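DNA-binding transcriptional repressor YiaJ (Escherichia coli, PDB 1YSQ) binds DNA and represses transcription of the yiaKLMNOPQRS operon, which may be involved in using 2,3-diketo-L-gulonate. Local coordinates at residues M69-M74 and F108-H113; S84-H89 and T102-M107. All coordinates share one frame; numbering follows the deposited sequence.

Overall arrangement
This chain is the C-terminal, IclR-type domain of the repressor, a member of the GAF clan; the helix-turn-helix DNA-binding domain of the family is N-terminal and absent from it. Both contacts use helix 104-117. Interaction 1 sets helix 68-75 against the middle of that helix; interaction 2 sets helix 79-88, the next along the chain, against its first turn and the residues just before it. Both segments of interaction 2 fall between those of interaction 1. The centres are about 12 Å apart, and the contacts adjoin through Met74, Lys71, Met107 and Tyr85. Interaction 1 lies about 11 Å from the chain's centre, interaction 2 about 19 Å (centre to centre), and Met69 packs on the antiparallel sheet.

Interaction 1 of 2, residues M69-M74 and F108-H113; sequences MGKIYM and FDELAH. With PO4 (phosphate ion), chain B.
Lys71 and Glu110 meet with their side chains crossing at about a right angle, and NZ of Lys71 gives a salt-bridging hydrogen bond of 2.8 Å to OE2 of Glu110. The ammonium comes to the anti side of the carboxylate, 34° out of its plane. In Glu110, CG anti to the backbone N (chi1 170°) carries the chain on toward helix 68-75, and a bend at chi2 sets the carboxylate against NZ of Lys71. NZ is also held by the carbonyl O of Met121 and by the carboxylate of Glu125, so two acids and a carbonyl share this buried ammonium. A methionine in place of Lys71 would probably deprive Glu110 and Glu125 of this cation, leaving Glu110 a long, weak pairing with Arg123, and the Met121 carbonyl of this donor. Beside the salt bridge the two methyls of Leu111 reach helix 68-75: CD1 and CD2 each lie 4.0 Å from CB of Met74, and CD2 is 3.3 Å from the carbonyl O of Lys71. Within this IclR-type domain, segments 69-74 and 108-113 cross at -84°, their axes 9.4 Å apart at closest approach, so the contact is confined to a few side chains. On the sheet side of helix 68-75, Met69 packs on strands 28-35, 130-137 and 146-153. Its backbone N gives a nearly straight bond of 2.7 Å to O2 of a phosphate, probably from the crystallisation liquor, which Ser67, Ala68 and Ser149 also bind.

Interaction 2 of 2, residues S84-H89 and T102-M107; sequences SYWESH and TELPAM
With chi1 at -119°, away from the usual staggered positions, Trp86 extends its indole from helix 79-88 to the start of helix 104-117, where Leu104 and Met107 meet it. The Leu104 side chain runs antiparallel alongside the indole. Its CB sits over one face of the five-membered ring, 4.0 Å from the centroid, in a CH-pi contact; CG, anti to the backbone N (chi1 -172°), carries CD1 on to the six-membered ring, 3.9 Å from CE3 of Trp86. At the ring's edge NE1 of Trp86 donates to the carbonyl O of Thr102 at 2.8 Å. The acceptor lies close to the indole plane, but NE1 stands well above the carbonyl plane, and the N-H...O angle is 151°. This bond ties helix 79-88 to the residue just before Glu103, the N-cap of helix 104-117, and joins two successive helices of the IclR-type domain across the helix-free connection between them. Met107 crosses the indole at about a right angle. CB of Met107 lies 3.7 Å from CH2 of Trp86, and the bends at chi2 and chi3 fold CE back to the same atom. Ile93, from the connecting loop, also packs on Trp86, and Ile101 touches Met107. On helix 79-88, the edge of the Tyr85 ring meets Trp86 CE3, and Tyr85 CE1 lies over the centre of the His89 ring, whose ND1 bonds to Tyr85 O and Ser88 OG and whose NE2 bonds to Asp37.

Interaction 1 of 2, residues M69-M74 and F108-H113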
ATOM      1  N   MET A  69       1.428   0.569   2.108  1.00 20.49           N
ATOM      2  CA  MET A  69       1.080  -0.855   2.218  1.00 19.98           C
ATOM      3  C   MET A  69       1.770  -1.517   3.429  1.00 20.26           C
ATOM      4  O   MET A  69       1.133  -2.282   4.170  1.00 20.39           O
ATOM      5  CB  MET A  69       1.404  -1.587   0.912  1.00 19.40           C
ATOM      6  CG  MET A  69       0.456  -1.211  -0.282  1.00 18.04           C
ATOM      7  SD  MET A  69       0.752  -2.146  -1.830  1.00  4.88           S
ATOM      8  CE  MET A  69       2.221  -1.503  -2.233  1.00 15.42           C
ATOM      9  N   GLY A  70       3.052  -1.199   3.641  1.00 20.09           N
ATOM     10  CA  GLY A  70       3.795  -1.705   4.795  1.00 20.23           C
ATOM     11  C   GLY A  70       3.171  -1.281   6.125  1.00 20.34           C
ATOM     12  O   GLY A  70       3.094  -2.073   7.065  1.00 19.75           O
ATOM     13  N   LYS A  71       2.700  -0.033   6.199  1.00 20.04           N
ATOM     14  CA  LYS A  71       2.030   0.450   7.410  1.00 20.24           C
ATOM     15  C   LYS A  71       0.719  -0.301   7.654  1.00 20.54           C
ATOM     16  O   LYS A  71       0.379  -0.618   8.802  1.00 20.82           O
ATOM     17  CB  LYS A  71       1.818   1.965   7.354  1.00 20.09           C
ATOM     18  CG  LYS A  71       3.135   2.740   7.497  1.00 20.87           C
ATOM     19  CD  LYS A  71       2.899   4.260   7.648  1.00 19.08           C
ATOM     20  CE  LYS A  71       2.291   4.845   6.367  1.00 21.29           C
ATOM     21  NZ  LYS A  71       2.114   6.328   6.419  1.00 19.84           N
ATOM     22  N   ILE A  72       0.010  -0.634   6.577  1.00 19.64           N
ATOM     23  CA  ILE A  72      -1.192  -1.475   6.692  1.00 19.05           C
ATOM     24  C   ILE A  72      -0.841  -2.827   7.315  1.00 19.23           C
ATOM     25  O   ILE A  72      -1.508  -3.279   8.239  1.00 18.64           O
ATOM     26  CB  ILE A  72      -1.851  -1.639   5.308  1.00 18.82           C
ATOM     27  CG1 ILE A  72      -2.568  -0.346   4.934  1.00 19.25           C
ATOM     28  CG2 ILE A  72      -2.834  -2.838   5.268  1.00 18.84           C
ATOM     29  CD1 ILE A  72      -2.955  -0.281   3.486  1.00 19.94           C
ATOM     30  N   TYR A  73       0.225  -3.464   6.826  1.00 18.45           N
ATOM     31  CA  TYR A  73       0.640  -4.748   7.404  1.00 18.69           C
ATOM     32  C   TYR A  73       0.904  -4.615   8.896  1.00 19.08           C
ATOM     33  O   TYR A  73       0.437  -5.431   9.673  1.00 18.80           O
ATOM     34  CB  TYR A  73       1.881  -5.293   6.691  1.00 18.37           C
ATOM     35  CG  TYR A  73       1.641  -5.631   5.229  1.00 18.68           C
ATOM     36  CD1 TYR A  73       0.496  -6.323   4.832  1.00 18.19           C
ATOM     37  CD2 TYR A  73       2.577  -5.275   4.247  1.00 19.23           C
ATOM     38  CE1 TYR A  73       0.272  -6.657   3.482  1.00 20.50           C
ATOM     39  CE2 TYR A  73       2.357  -5.594   2.885  1.00 20.17           C
ATOM     40  CZ  TYR A  73       1.210  -6.287   2.517  1.00 19.88           C
ATOM     41  OH  TYR A  73       1.002  -6.617   1.193  1.00 19.41           O
ATOM     42  N   MET A  74       1.642  -3.580   9.305  1.00 19.14           N
ATOM     43  CA  MET A  74       1.882  -3.386  10.750  1.00 19.20           C
ATOM     44  C   MET A  74       0.592  -3.060  11.527  1.00 19.27           C
ATOM     45  O   MET A  74       0.409  -3.535  12.658  1.00 19.82           O
ATOM     46  CB  MET A  74       2.946  -2.321  11.013  1.00 19.09           C
ATOM     47  CG  MET A  74       4.391  -2.801  10.680  1.00 20.03           C
ATOM     48  SD  MET A  74       5.779  -1.793  11.346  1.00  8.59           S
ATOM     49  CE  MET A  74       5.402  -0.340  10.671  1.00 13.40           C
ATOM     50  N   PHE A 108       2.641   4.513  16.316  1.00 22.16           N
ATOM     51  CA  PHE A 108       1.492   3.857  16.945  1.00 22.91           C
ATOM     52  C   PHE A 108       0.205   4.659  16.713  1.00 23.13           C
ATOM     53  O   PHE A 108      -0.860   4.083  16.483  1.00 23.19           O
ATOM     54  CB  PHE A 108       1.732   3.640  18.451  1.00 23.48           C
ATOM     55  CG  PHE A 108       2.396   2.331  18.774  1.00 24.79           C
ATOM     56  CD1 PHE A 108       1.849   1.135  18.345  1.00 26.20           C
ATOM     57  CD2 PHE A 108       3.584   2.301  19.504  1.00 28.19           C
ATOM     58  CE1 PHE A 108       2.468  -0.080  18.649  1.00 27.89           C
ATOM     59  CE2 PHE A 108       4.211   1.095  19.805  1.00 28.69           C
ATOM     60  CZ  PHE A 108       3.647  -0.094  19.383  1.00 27.67           C
ATOM     61  N   ASP A 109       0.316   5.987  16.779  1.00 23.02           N
ATOM     62  CA  ASP A 109      -0.833   6.864  16.542  1.00 23.84           C
ATOM     63  C   ASP A 109      -1.333   6.664  15.122  1.00 22.80           C
ATOM     64  O   ASP A 109      -2.525   6.506  14.884  1.00 22.46           O
ATOM     65  CB  ASP A 109      -0.428   8.322  16.734  1.00 24.69           C
ATOM     66  CG  ASP A 109      -0.364   8.730  18.197  1.00 30.23           C
ATOM     67  OD1 ASP A 109      -0.787   7.936  19.082  1.00 35.00           O
ATOM     68  OD2 ASP A 109       0.088   9.845  18.552  1.00 34.21           O
ATOM     69  N   GLU A 110      -0.391   6.667  14.183  1.00 22.06           N
ATOM     70  CA  GLU A 110      -0.693   6.418  12.776  1.00 21.45           C
ATOM     71  C   GLU A 110      -1.338   5.045  12.579  1.00 20.94           C
ATOM     72  O   GLU A 110      -2.333   4.912  11.864  1.00 20.96           O
ATOM     73  CB  GLU A 110       0.600   6.503  11.953  1.00 22.20           C
ATOM     74  CG  GLU A 110       0.451   6.019  10.512  1.00 22.90           C
ATOM     75  CD  GLU A 110       0.084   7.129   9.541  1.00 27.39           C
ATOM     76  OE1 GLU A 110      -0.319   8.218   9.997  1.00 32.04           O
ATOM     77  OE2 GLU A 110       0.195   6.921   8.305  1.00 25.94           O
ATOM     78  N   LEU A 111      -0.758   4.026  13.202  1.00 20.39           N
ATOM     79  CA  LEU A 111      -1.221   2.663  13.019  1.00 20.38           C
ATOM     80  C   LEU A 111      -2.620   2.452  13.582  1.00 19.93           C
ATOM     81  O   LEU A 111      -3.386   1.689  13.021  1.00 19.75           O
ATOM     82  CB  LEU A 111      -0.235   1.657  13.628  1.00 19.87           C
ATOM     83  CG  LEU A 111       1.126   1.519  12.934  1.00 20.79           C
ATOM     84  CD1 LEU A 111       1.954   0.460  13.662  1.00 20.50           C
ATOM     85  CD2 LEU A 111       0.969   1.180  11.451  1.00 19.46           C
ATOM     86  N   ALA A 112      -2.939   3.123  14.689  1.00 20.12           N
ATOM     87  CA  ALA A 112      -4.300   3.076  15.227  1.00 20.43           C
ATOM     88  C   ALA A 112      -5.323   3.615  14.225  1.00 20.69           C
ATOM     89  O   ALA A 112      -6.357   3.001  14.031  1.00 20.61           O
ATOM     90  CB  ALA A 112      -4.377   3.830  16.551  1.00 20.25           C
ATOM     91  N   HIS A 113      -5.032   4.751  13.577  1.00 20.91           N
ATOM     92  CA  HIS A 113      -5.914   5.289  12.551  1.00 21.45           C
ATOM     93  C   HIS A 113      -6.088   4.332  11.377  1.00 20.47           C
ATOM     94  O   HIS A 113      -7.202   4.195  10.856  1.00 20.44           O
ATOM     95  CB  HIS A 113      -5.439   6.658  12.021  1.00 22.40           C
ATOM     96  CG  HIS A 113      -5.436   7.751  13.049  1.00 27.88           C
ATOM     97  ND1 HIS A 113      -6.481   7.963  13.925  1.00 33.55           N
ATOM     98  CD2 HIS A 113      -4.514   8.702  13.332  1.00 32.49           C
ATOM     99  CE1 HIS A 113      -6.202   8.993  14.704  1.00 33.56           C
ATOM    100  NE2 HIS A 113      -5.013   9.459  14.366  1.00 34.57           N
TER
HETATM  101  P   PO4 B 301       3.419   2.157  -1.042  1.00 32.99           P
HETATM  102  O1  PO4 B 301       3.687   3.506  -0.351  1.00 29.61           O
HETATM  103  O2  PO4 B 301       2.520   1.275  -0.234  1.00 33.75           O
HETATM  104  O3  PO4 B 301       2.847   2.343  -2.435  1.00 33.22           O
HETATM  105  O4  PO4 B 301       4.775   1.482  -1.164  1.00 35.04           O

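Interaction 2 of 2, residues S84-H89 and T102-M107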
ATOM      1  N   SER A  84       9.434  -4.191  18.621  1.00 26.55           N
ATOM      2  CA  SER A  84      10.642  -4.960  18.293  1.00 27.04           C
ATOM      3  C   SER A  84      11.229  -4.518  16.952  1.00 26.67           C
ATOM      4  O   SER A  84      12.442  -4.494  16.784  1.00 26.75           O
ATOM      5  CB  SER A  84      10.373  -6.474  18.273  1.00 27.39           C
ATOM      6  OG  SER A  84       9.747  -6.886  19.479  1.00 30.27           O
ATOM      7  N   TYR A  85      10.360  -4.169  16.005  1.00 26.12           N
ATOM      8  CA  TYR A  85      10.785  -3.635  14.713  1.00 25.64           C
ATOM      9  C   TYR A  85      11.614  -2.371  14.918  1.00 26.13           C
ATOM     10  O   TYR A  85      12.693  -2.246  14.348  1.00 26.01           O
ATOM     11  CB  TYR A  85       9.559  -3.375  13.819  1.00 25.88           C
ATOM     12  CG  TYR A  85       9.859  -2.752  12.468  1.00 25.13           C
ATOM     13  CD1 TYR A  85      10.070  -3.546  11.341  1.00 24.21           C
ATOM     14  CD2 TYR A  85       9.895  -1.362  12.313  1.00 25.93           C
ATOM     15  CE1 TYR A  85      10.337  -2.973  10.087  1.00 23.70           C
ATOM     16  CE2 TYR A  85      10.170  -0.779  11.074  1.00 24.24           C
ATOM     17  CZ  TYR A  85      10.377  -1.580   9.969  1.00 25.36           C
ATOM     18  OH  TYR A  85      10.625  -0.986   8.747  1.00 25.10           O
ATOM     19  N   TRP A  86      11.112  -1.438  15.728  1.00 26.47           N
ATOM     20  CA  TRP A  86      11.850  -0.201  16.017  1.00 27.35           C
ATOM     21  C   TRP A  86      13.196  -0.494  16.688  1.00 28.71           C
ATOM     22  O   TRP A  86      14.206   0.143  16.379  1.00 29.16           O
ATOM     23  CB  TRP A  86      11.015   0.782  16.868  1.00 26.56           C
ATOM     24  CG  TRP A  86      10.791   2.083  16.155  1.00 26.35           C
ATOM     25  CD1 TRP A  86      11.431   3.269  16.378  1.00 26.55           C
ATOM     26  CD2 TRP A  86       9.883   2.317  15.073  1.00 26.21           C
ATOM     27  NE1 TRP A  86      10.979   4.231  15.505  1.00 27.00           N
ATOM     28  CE2 TRP A  86      10.019   3.676  14.694  1.00 26.48           C
ATOM     29  CE3 TRP A  86       8.945   1.516  14.391  1.00 26.32           C
ATOM     30  CZ2 TRP A  86       9.269   4.252  13.658  1.00 26.37           C
ATOM     31  CZ3 TRP A  86       8.199   2.090  13.357  1.00 24.06           C
ATOM     32  CH2 TRP A  86       8.366   3.441  13.003  1.00 26.37           C
ATOM     33  N   GLU A  87      13.207  -1.465  17.594  1.00 29.81           N
ATOM     34  CA  GLU A  87      14.437  -1.816  18.309  1.00 31.46           C
ATOM     35  C   GLU A  87      15.488  -2.374  17.351  1.00 31.34           C
ATOM     36  O   GLU A  87      16.671  -2.001  17.420  1.00 31.75           O
ATOM     37  CB  GLU A  87      14.139  -2.804  19.436  1.00 32.11           C
ATOM     38  CG  GLU A  87      13.556  -2.138  20.673  1.00 36.48           C
ATOM     39  CD  GLU A  87      12.836  -3.104  21.604  1.00 41.47           C
ATOM     40  OE1 GLU A  87      13.094  -4.329  21.546  1.00 42.90           O
ATOM     41  OE2 GLU A  87      12.001  -2.629  22.407  1.00 43.52           O
ATOM     42  N   SER A  88      15.038  -3.227  16.431  1.00 30.87           N
ATOM     43  CA  SER A  88      15.921  -3.987  15.544  1.00 30.40           C
ATOM     44  C   SER A  88      16.209  -3.322  14.185  1.00 30.62           C
ATOM     45  O   SER A  88      17.068  -3.801  13.448  1.00 29.89           O
ATOM     46  CB  SER A  88      15.314  -5.375  15.294  1.00 30.21           C
ATOM     47  OG  SER A  88      14.097  -5.233  14.576  1.00 29.86           O
ATOM     48  N   HIS A  89      15.489  -2.251  13.849  1.00 30.30           N
ATOM     49  CA  HIS A  89      15.675  -1.553  12.566  1.00 31.45           C
ATOM     50  C   HIS A  89      16.143  -0.103  12.746  1.00 32.81           C
ATOM     51  O   HIS A  89      15.896   0.759  11.886  1.00 32.42           O
ATOM     52  CB  HIS A  89      14.393  -1.605  11.701  1.00 30.58           C
ATOM     53  CG  HIS A  89      14.035  -2.980  11.227  1.00 29.82           C
ATOM     54  ND1 HIS A  89      13.551  -3.958  12.071  1.00 30.48           N
ATOM     55  CD2 HIS A  89      14.091  -3.541   9.997  1.00 28.35           C
ATOM     56  CE1 HIS A  89      13.338  -5.067  11.384  1.00 31.27           C
ATOM     57  NE2 HIS A  89      13.655  -4.841  10.122  1.00 30.67           N
ATOM     58  N   THR A 102       9.477   8.449  11.925  1.00 28.33           N
ATOM     59  CA  THR A 102      10.683   7.834  12.493  1.00 28.99           C
ATOM     60  C   THR A 102      10.613   7.557  14.000  1.00 29.58           C
ATOM     61  O   THR A 102      11.482   6.856  14.535  1.00 29.07           O
ATOM     62  CB  THR A 102      11.950   8.676  12.192  1.00 29.01           C
ATOM     63  OG1 THR A 102      11.784  10.005  12.703  1.00 28.68           O
ATOM     64  CG2 THR A 102      12.130   8.871  10.689  1.00 29.51           C
ATOM     65  N   GLU A 103       9.591   8.105  14.664  1.00 30.06           N
ATOM     66  CA  GLU A 103       9.395   7.949  16.100  1.00 30.90           C
ATOM     67  C   GLU A 103       8.285   6.948  16.388  1.00 30.31           C
ATOM     68  O   GLU A 103       7.202   7.005  15.787  1.00 29.99           O
ATOM     69  CB  GLU A 103       9.058   9.297  16.762  1.00 31.59           C
ATOM     70  CG  GLU A 103       9.982  10.442  16.368  1.00 35.93           C
ATOM     71  CD  GLU A 103       9.508  11.800  16.896  1.00 43.22           C
ATOM     72  OE1 GLU A 103       8.280  12.107  16.829  1.00 46.43           O
ATOM     73  OE2 GLU A 103      10.371  12.571  17.384  1.00 45.00           O
ATOM     74  N   LEU A 104       8.557   6.037  17.319  1.00 29.65           N
ATOM     75  CA  LEU A 104       7.603   4.983  17.670  1.00 29.04           C
ATOM     76  C   LEU A 104       6.217   5.464  18.139  1.00 28.26           C
ATOM     77  O   LEU A 104       5.194   4.918  17.695  1.00 28.15           O
ATOM     78  CB  LEU A 104       8.226   4.019  18.689  1.00 29.31           C
ATOM     79  CG  LEU A 104       7.451   2.751  19.043  1.00 29.52           C
ATOM     80  CD1 LEU A 104       7.071   1.977  17.762  1.00 28.58           C
ATOM     81  CD2 LEU A 104       8.267   1.886  19.993  1.00 29.02           C
ATOM     82  N   PRO A 105       6.149   6.433  19.059  1.00 28.04           N
ATOM     83  CA  PRO A 105       4.833   6.926  19.503  1.00 27.14           C
ATOM     84  C   PRO A 105       3.997   7.459  18.336  1.00 26.26           C
ATOM     85  O   PRO A 105       2.819   7.128  18.259  1.00 25.01           O
ATOM     86  CB  PRO A 105       5.187   8.027  20.507  1.00 27.57           C
ATOM     87  CG  PRO A 105       6.562   7.605  21.019  1.00 28.42           C
ATOM     88  CD  PRO A 105       7.257   7.083  19.800  1.00 27.55           C
ATOM     89  N   ALA A 106       4.612   8.260  17.463  1.00 25.52           N
ATOM     90  CA  ALA A 106       3.966   8.760  16.257  1.00 24.56           C
ATOM     91  C   ALA A 106       3.494   7.613  15.365  1.00 23.88           C
ATOM     92  O   ALA A 106       2.401   7.684  14.802  1.00 23.71           O
ATOM     93  CB  ALA A 106       4.904   9.692  15.485  1.00 24.86           C
ATOM     94  N   MET A 107       4.302   6.555  15.250  1.00 22.98           N
ATOM     95  CA  MET A 107       3.893   5.424  14.424  1.00 22.18           C
ATOM     96  C   MET A 107       2.663   4.710  15.000  1.00 22.26           C
ATOM     97  O   MET A 107       1.735   4.361  14.257  1.00 21.38           O
ATOM     98  CB  MET A 107       5.028   4.426  14.180  1.00 21.82           C
ATOM     99  CG  MET A 107       4.602   3.256  13.236  1.00 19.46           C
ATOM    100  SD  MET A 107       3.925   3.670  11.579  1.00  7.25           S
ATOM    101  CE  MET A 107       5.450   3.951  10.725  1.00 19.90           C
TER